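Long-range contacts in LipS lipolytic enzyme (Unidentified, PDB 4FBL), which probably hydrolyses carboxylic ester bonds of lipids, as a thermostable lipase of the alpha/beta hydrolase family: residues Thr80-Arg85 with Val109-Trp114; Asp103-Ile108 with Gly131-Trp136. All blocks are in the same frame, centred on the assembly; numbering follows the deposited sequence.

Contact 1: Thr80-Arg85 with Val109-Trp114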
loop_
_atom_site.group_PDB
_atom_site.type_symbol
_atom_site.label_atom_id
_atom_site.label_comp_id
_atom_site.label_asym_id
_atom_site.label_seq_id
_atom_site.Cartn_x
_atom_site.Cartn_y
_atom_site.Cartn_z
ATOM N N THR C 80 -15.534 23.539 -17.237
ATOM C CA THR C 80 -14.071 23.699 -17.014
ATOM C C THR C 80 -13.468 22.270 -16.786
ATOM O O THR C 80 -14.147 21.426 -16.150
ATOM C CB THR C 80 -13.829 24.633 -15.821
ATOM O OG1 THR C 80 -14.378 25.943 -16.131
ATOM C CG2 THR C 80 -12.344 24.818 -15.474
ATOM N N VAL C 81 -12.302 21.997 -17.405
ATOM C CA VAL C 81 -11.689 20.655 -17.501
ATOM C C VAL C 81 -10.203 20.753 -17.163
ATOM O O VAL C 81 -9.494 21.613 -17.739
ATOM C CB VAL C 81 -11.863 19.947 -18.876
ATOM C CG1 VAL C 81 -11.280 18.515 -18.818
ATOM C CG2 VAL C 81 -13.371 19.784 -19.274
ATOM N N ALA C 82 -9.736 19.943 -16.205
ATOM C CA ALA C 82 -8.264 19.748 -15.972
ATOM C C ALA C 82 -7.975 18.263 -16.157
ATOM O O ALA C 82 -8.491 17.428 -15.364
ATOM C CB ALA C 82 -7.842 20.191 -14.545
ATOM N N THR C 83 -7.118 17.940 -17.157
ATOM C CA THR C 83 -6.691 16.603 -17.436
ATOM C C THR C 83 -5.170 16.656 -17.311
ATOM O O THR C 83 -4.495 16.877 -18.294
ATOM C CB THR C 83 -7.049 16.163 -18.861
ATOM O OG1 THR C 83 -8.436 16.419 -19.002
ATOM C CG2 THR C 83 -6.818 14.624 -19.037
ATOM N N PRO C 84 -4.621 16.456 -16.102
ATOM C CA PRO C 84 -3.164 16.647 -15.913
ATOM C C PRO C 84 -2.309 15.535 -16.477
ATOM O O PRO C 84 -2.754 14.392 -16.556
ATOM C CB PRO C 84 -2.987 16.621 -14.357
ATOM C CG PRO C 84 -4.234 15.867 -13.853
ATOM C CD PRO C 84 -5.345 16.256 -14.840
ATOM N N ARG C 85 -1.038 15.865 -16.704
ATOM C CA ARG C 85 -0.046 14.887 -17.112
ATOM C C ARG C 85 0.657 14.521 -15.773
ATOM O O ARG C 85 1.329 15.364 -15.170
ATOM C CB ARG C 85 0.976 15.491 -18.104
ATOM C CG ARG C 85 1.957 14.413 -18.629
ATOM C CD ARG C 85 2.989 15.059 -19.658
ATOM N NE ARG C 85 3.630 16.236 -19.068
ATOM C CZ ARG C 85 4.642 16.205 -18.213
ATOM N NH1 ARG C 85 5.135 15.056 -17.722
ATOM N NH2 ARG C 85 5.141 17.344 -17.840
ATOM N N VAL C 109 -3.816 17.321 -6.223
ATOM C CA VAL C 109 -4.025 18.488 -5.403
ATOM C C VAL C 109 -3.857 19.786 -6.219
ATOM O O VAL C 109 -4.707 20.620 -6.155
ATOM C CB VAL C 109 -3.086 18.482 -4.163
ATOM C CG1 VAL C 109 -3.279 19.775 -3.412
ATOM C CG2 VAL C 109 -3.568 17.355 -3.218
ATOM N N ALA C 110 -2.792 19.947 -7.003
ATOM C CA ALA C 110 -2.648 21.160 -7.820
ATOM C C ALA C 110 -3.758 21.280 -8.896
ATOM O O ALA C 110 -4.169 22.398 -9.216
ATOM C CB ALA C 110 -1.265 21.189 -8.548
ATOM N N ALA C 111 -4.193 20.187 -9.502
ATOM C CA ALA C 111 -5.316 20.270 -10.493
ATOM C C ALA C 111 -6.621 20.696 -9.764
ATOM O O ALA C 111 -7.498 21.455 -10.293
ATOM C CB ALA C 111 -5.517 18.863 -11.238
ATOM N N MET C 112 -6.775 20.202 -8.539
ATOM C CA MET C 112 -7.958 20.581 -7.697
ATOM C C MET C 112 -7.846 22.052 -7.391
ATOM O O MET C 112 -8.832 22.748 -7.441
ATOM C CB MET C 112 -7.968 19.901 -6.321
ATOM C CG MET C 112 -8.518 18.507 -6.393
ATOM S SD MET C 112 -8.408 17.633 -4.814
ATOM C CE MET C 112 -9.446 18.740 -3.799
ATOM N N ARG C 113 -6.649 22.547 -7.078
ATOM C CA ARG C 113 -6.515 23.985 -6.794
ATOM C C ARG C 113 -6.793 24.840 -8.042
ATOM O O ARG C 113 -7.381 25.911 -7.930
ATOM C CB ARG C 113 -5.149 24.291 -6.177
ATOM C CG ARG C 113 -5.099 23.614 -4.768
ATOM C CD ARG C 113 -3.734 23.654 -4.099
ATOM N NE ARG C 113 -3.826 23.251 -2.694
ATOM C CZ ARG C 113 -2.788 22.952 -1.909
ATOM N NH1 ARG C 113 -1.544 22.971 -2.404
ATOM N NH2 ARG C 113 -2.995 22.603 -0.631
ATOM N N TRP C 114 -6.394 24.361 -9.214
ATOM C CA TRP C 114 -6.579 25.096 -10.482
ATOM C C TRP C 114 -8.089 25.190 -10.791
ATOM O O TRP C 114 -8.586 26.270 -11.207
ATOM C CB TRP C 114 -5.807 24.388 -11.602
ATOM C CG TRP C 114 -5.904 25.012 -12.962
ATOM C CD1 TRP C 114 -5.025 25.899 -13.518
ATOM C CD2 TRP C 114 -6.930 24.769 -13.976
ATOM N NE1 TRP C 114 -5.439 26.229 -14.813
ATOM C CE2 TRP C 114 -6.603 25.567 -15.112
ATOM C CE3 TRP C 114 -8.116 23.975 -14.017
ATOM C CZ2 TRP C 114 -7.381 25.553 -16.307
ATOM C CZ3 TRP C 114 -8.928 23.988 -15.192
ATOM C CH2 TRP C 114 -8.557 24.782 -16.325
#
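The indole of Trp-114 lies against the start of strand 80-83, where three groups approach it obliquely: the CG2 methyl of Thr-80, the carbonyl oxygen of Val-81 and the CB of Ala-82. The setting is the alpha/beta hydrolase fold, in which helix 101-118 connects strand 80-83 to the parallel strand 121-127 as the helix of a beta-alpha-beta crossover, strand 52-57 lying between the two strands in the sheet. Elsewhere the Trp-114 ring meets Tyr-46 edge-to-face and makes a cation-pi contact with Arg-118. Within the helix, Val-109 CG1 lies over the centre of one face of the Arg-113 guanidinium, and Arg-113 packs on Pro-169 of the second subunit. Segment 109-114 runs nearly antiparallel to the strand at 165°, with the axes 9.0 Å apart. Side chains alternate along the strand. Thr-80 and Ala-82 point at this helix, whereas Val-81 and Thr-83 turn away to helix 68-76. The Trp-114 side chain leaves the helix with CG anti to the backbone N (chi1 180°), and it is the six-membered part of the ring that reaches the strand. There Thr-80 CG2 sits 3.5 Å from Trp-114 CZ3, and Val-81 O is equally close to the same carbon. Ala-82 CB adds a contact of 3.8 Å to Trp-114 CE3. No hydrogen bond spans the interface; the polar end of Thr-80 is occupied elsewhere, its OG1 being hydrogen-bonded to Ser-50 O and Gly-49 N. Further along, two alanines face each other, consistent with the close approach of their CA atoms, 6.2 Å between Ala-82 and Ala-111. Ala-82 CB is 4.3 Å from Ala-111 CB, and beyond the strand end Pro-84 CG touches that same Ala-111 CB at 4.2 Å.

Contact 2: Asp103-Ile108 with Gly131-Trp136; sequences DWTADI and GALTVW
Helix 129-140, which begins within the probable nucleophile elbow (Gly-126, Ser-128, Gly-130), packs here against the first half of helix 101-118 through Thr-105, Ile-108, Leu-133 and Trp-136. The short axes pass 10.9 Å apart at a crossing angle of -66°. The indole is met by a CH-pi contact: the CG2 methyl of Thr-105 stands 3.7 Å from the centroid of the Trp-136 six-membered ring and only 5° off its normal. Thr-105 CB lies over that ring face too, 3.8 Å from Trp-136 CH2. The ring rim is met by Ile-108, whose CG2 is near the ring plane and 4.1 Å from Trp-136 CZ3. Trp-136 leaves its helix with CG anti to the backbone N (chi1 167°), and the six-membered part of the indole reaches helix 101-118. Leu-133 presents both methyls to the first helix. Its CD2 touches Thr-105 CG2 at 3.8 Å, the two side chains crossing at about a right angle, while Leu-133 CD1 reaches Ile-108 CG1 at 4.1 Å. The Thr-105 methyl is thus shared between leucine and indole, and the hydroxyl of Thr-105 turns back to its own helix, where OG1 is hydrogen-bonded to Ala-101 O. Val-209 and Leu-213 of helix 200-213 and Phe-167 of the second subunit also pack on Trp-136. An alanine in place of Trp-136 would probably leave a gap between the helices, with Thr-105 CG2 deprived of its aromatic face and Ile-108 CG2 of its edge contact. Leu-133 also touches residues of the probable elbow, which brings the interface next to the probable nucleophile. Two helices crossing on the same side of the central sheet, one of them continuing from the nucleophile strand, are typical of the alpha/beta hydrolase fold.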
loop_
_atom_site.group_PDB
_atom_site.type_symbol
_atom_site.label_atom_id
_atom_site.label_comp_id
_atom_site.label_asym_id
_atom_site.label_seq_id
_atom_site.Cartn_x
_atom_site.Cartn_y
_atom_site.Cartn_z
ATOM N N ASP C 103 4.423 12.589 -5.389
ATOM C CA ASP C 103 4.302 13.371 -6.618
ATOM C C ASP C 103 2.868 13.281 -7.161
ATOM O O ASP C 103 2.309 14.287 -7.496
ATOM C CB ASP C 103 5.243 12.839 -7.722
ATOM C CG ASP C 103 6.769 13.006 -7.356
ATOM O OD1 ASP C 103 7.123 13.890 -6.593
ATOM O OD2 ASP C 103 7.620 12.248 -7.818
ATOM N N TRP C 104 2.301 12.094 -7.311
ATOM C CA TRP C 104 1.048 11.976 -8.032
ATOM C C TRP C 104 -0.137 12.522 -7.266
ATOM O O TRP C 104 -1.082 13.043 -7.856
ATOM C CB TRP C 104 0.749 10.533 -8.517
ATOM C CG TRP C 104 1.909 10.033 -9.396
ATOM C CD1 TRP C 104 2.713 10.794 -10.200
ATOM C CD2 TRP C 104 2.457 8.694 -9.439
ATOM N NE1 TRP C 104 3.706 10.028 -10.792
ATOM C CE2 TRP C 104 3.583 8.733 -10.332
ATOM C CE3 TRP C 104 2.136 7.494 -8.769
ATOM C CZ2 TRP C 104 4.370 7.613 -10.612
ATOM C CZ3 TRP C 104 2.936 6.322 -9.048
ATOM C CH2 TRP C 104 4.006 6.402 -9.999
ATOM N N THR C 105 -0.123 12.366 -5.961
ATOM C CA THR C 105 -1.215 12.938 -5.172
ATOM C C THR C 105 -1.061 14.481 -5.168
ATOM O O THR C 105 -2.070 15.229 -5.156
ATOM C CB THR C 105 -1.250 12.379 -3.722
ATOM O OG1 THR C 105 0.073 12.352 -3.129
ATOM C CG2 THR C 105 -1.867 10.998 -3.702
ATOM N N ALA C 106 0.182 14.975 -5.132
ATOM C CA ALA C 106 0.390 16.420 -5.260
ATOM C C ALA C 106 -0.063 16.926 -6.641
ATOM O O ALA C 106 -0.557 18.094 -6.747
ATOM C CB ALA C 106 1.885 16.866 -4.962
ATOM N N ASP C 107 0.047 16.093 -7.692
ATOM C CA ASP C 107 -0.452 16.540 -8.988
ATOM C C ASP C 107 -1.978 16.717 -8.945
ATOM O O ASP C 107 -2.510 17.674 -9.540
ATOM C CB ASP C 107 -0.128 15.591 -10.136
ATOM C CG ASP C 107 1.390 15.479 -10.417
ATOM O OD1 ASP C 107 2.092 16.490 -10.393
ATOM O OD2 ASP C 107 1.866 14.361 -10.610
ATOM N N ILE C 108 -2.662 15.788 -8.297
ATOM C CA ILE C 108 -4.138 15.841 -8.163
ATOM C C ILE C 108 -4.562 17.033 -7.306
ATOM O O ILE C 108 -5.479 17.728 -7.671
ATOM C CB ILE C 108 -4.627 14.609 -7.534
ATOM C CG1 ILE C 108 -4.231 13.409 -8.430
ATOM C CG2 ILE C 108 -6.177 14.667 -7.294
ATOM C CD1 ILE C 108 -4.655 13.467 -10.030
ATOM N N GLY C 131 -8.310 6.189 -11.400
ATOM C CA GLY C 131 -9.587 5.957 -10.716
ATOM C C GLY C 131 -9.385 5.669 -9.213
ATOM O O GLY C 131 -10.269 5.966 -8.370
ATOM N N ALA C 132 -8.211 5.153 -8.852
ATOM C CA ALA C 132 -7.868 4.989 -7.403
ATOM C C ALA C 132 -7.570 6.371 -6.789
ATOM O O ALA C 132 -7.951 6.649 -5.630
ATOM C CB ALA C 132 -6.578 4.058 -7.269
ATOM N N LEU C 133 -6.933 7.248 -7.593
ATOM C CA LEU C 133 -6.762 8.616 -7.209
ATOM C C LEU C 133 -8.076 9.424 -7.028
ATOM O O LEU C 133 -8.124 10.359 -6.189
ATOM C CB LEU C 133 -5.798 9.343 -8.150
ATOM C CG LEU C 133 -4.298 8.966 -8.012
ATOM C CD1 LEU C 133 -3.546 9.412 -9.254
ATOM C CD2 LEU C 133 -3.704 9.627 -6.742
ATOM N N THR C 134 -9.080 9.092 -7.831
ATOM C CA THR C 134 -10.394 9.698 -7.770
ATOM C C THR C 134 -11.001 9.286 -6.386
ATOM O O THR C 134 -11.512 10.152 -5.630
ATOM C CB THR C 134 -11.257 9.153 -8.919
ATOM O OG1 THR C 134 -10.742 9.622 -10.159
ATOM C CG2 THR C 134 -12.708 9.566 -8.816
ATOM N N VAL C 135 -10.925 7.984 -6.053
ATOM C CA VAL C 135 -11.368 7.485 -4.743
ATOM C C VAL C 135 -10.536 8.126 -3.646
ATOM O O VAL C 135 -11.082 8.546 -2.661
ATOM C CB VAL C 135 -11.319 5.980 -4.632
ATOM C CG1 VAL C 135 -11.660 5.536 -3.151
ATOM C CG2 VAL C 135 -12.337 5.369 -5.583
ATOM N N TRP C 136 -9.233 8.247 -3.821
ATOM C CA TRP C 136 -8.407 8.856 -2.791
ATOM C C TRP C 136 -8.841 10.292 -2.571
ATOM O O TRP C 136 -8.898 10.743 -1.392
ATOM C CB TRP C 136 -6.894 8.833 -3.169
ATOM C CG TRP C 136 -6.090 9.693 -2.294
ATOM C CD1 TRP C 136 -5.548 9.374 -1.031
ATOM C CD2 TRP C 136 -5.671 11.034 -2.576
ATOM N NE1 TRP C 136 -4.884 10.468 -0.510
ATOM C CE2 TRP C 136 -4.920 11.495 -1.433
ATOM C CE3 TRP C 136 -5.844 11.885 -3.676
ATOM C CZ2 TRP C 136 -4.383 12.808 -1.343
ATOM C CZ3 TRP C 136 -5.309 13.191 -3.592
ATOM C CH2 TRP C 136 -4.565 13.630 -2.426
#

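In the fold
From the N terminus the chain passes through strands 45-47 and 52-57 and helix 68-76 before strand 80-83 opens contact 1. Helix 101-118 then supplies 103-108 to contact 2 and, immediately afterwards, 109-114 to contact 1, closing a loop with 23 intervening residues. Strand 121-127 and the start of helix 129-140 follow, and 131-136 closes contact 2 across 22 residues. The segments alternate, so the two loops cross rather than nest. Helix 101-118 therefore joins strand 80-83, near one margin of the sheet, to helix 129-140, which starts at the probable nucleophile elbow. The contacts adjoin directly, with Val-109 CG2 3.9 Å from Trp-136 CH2.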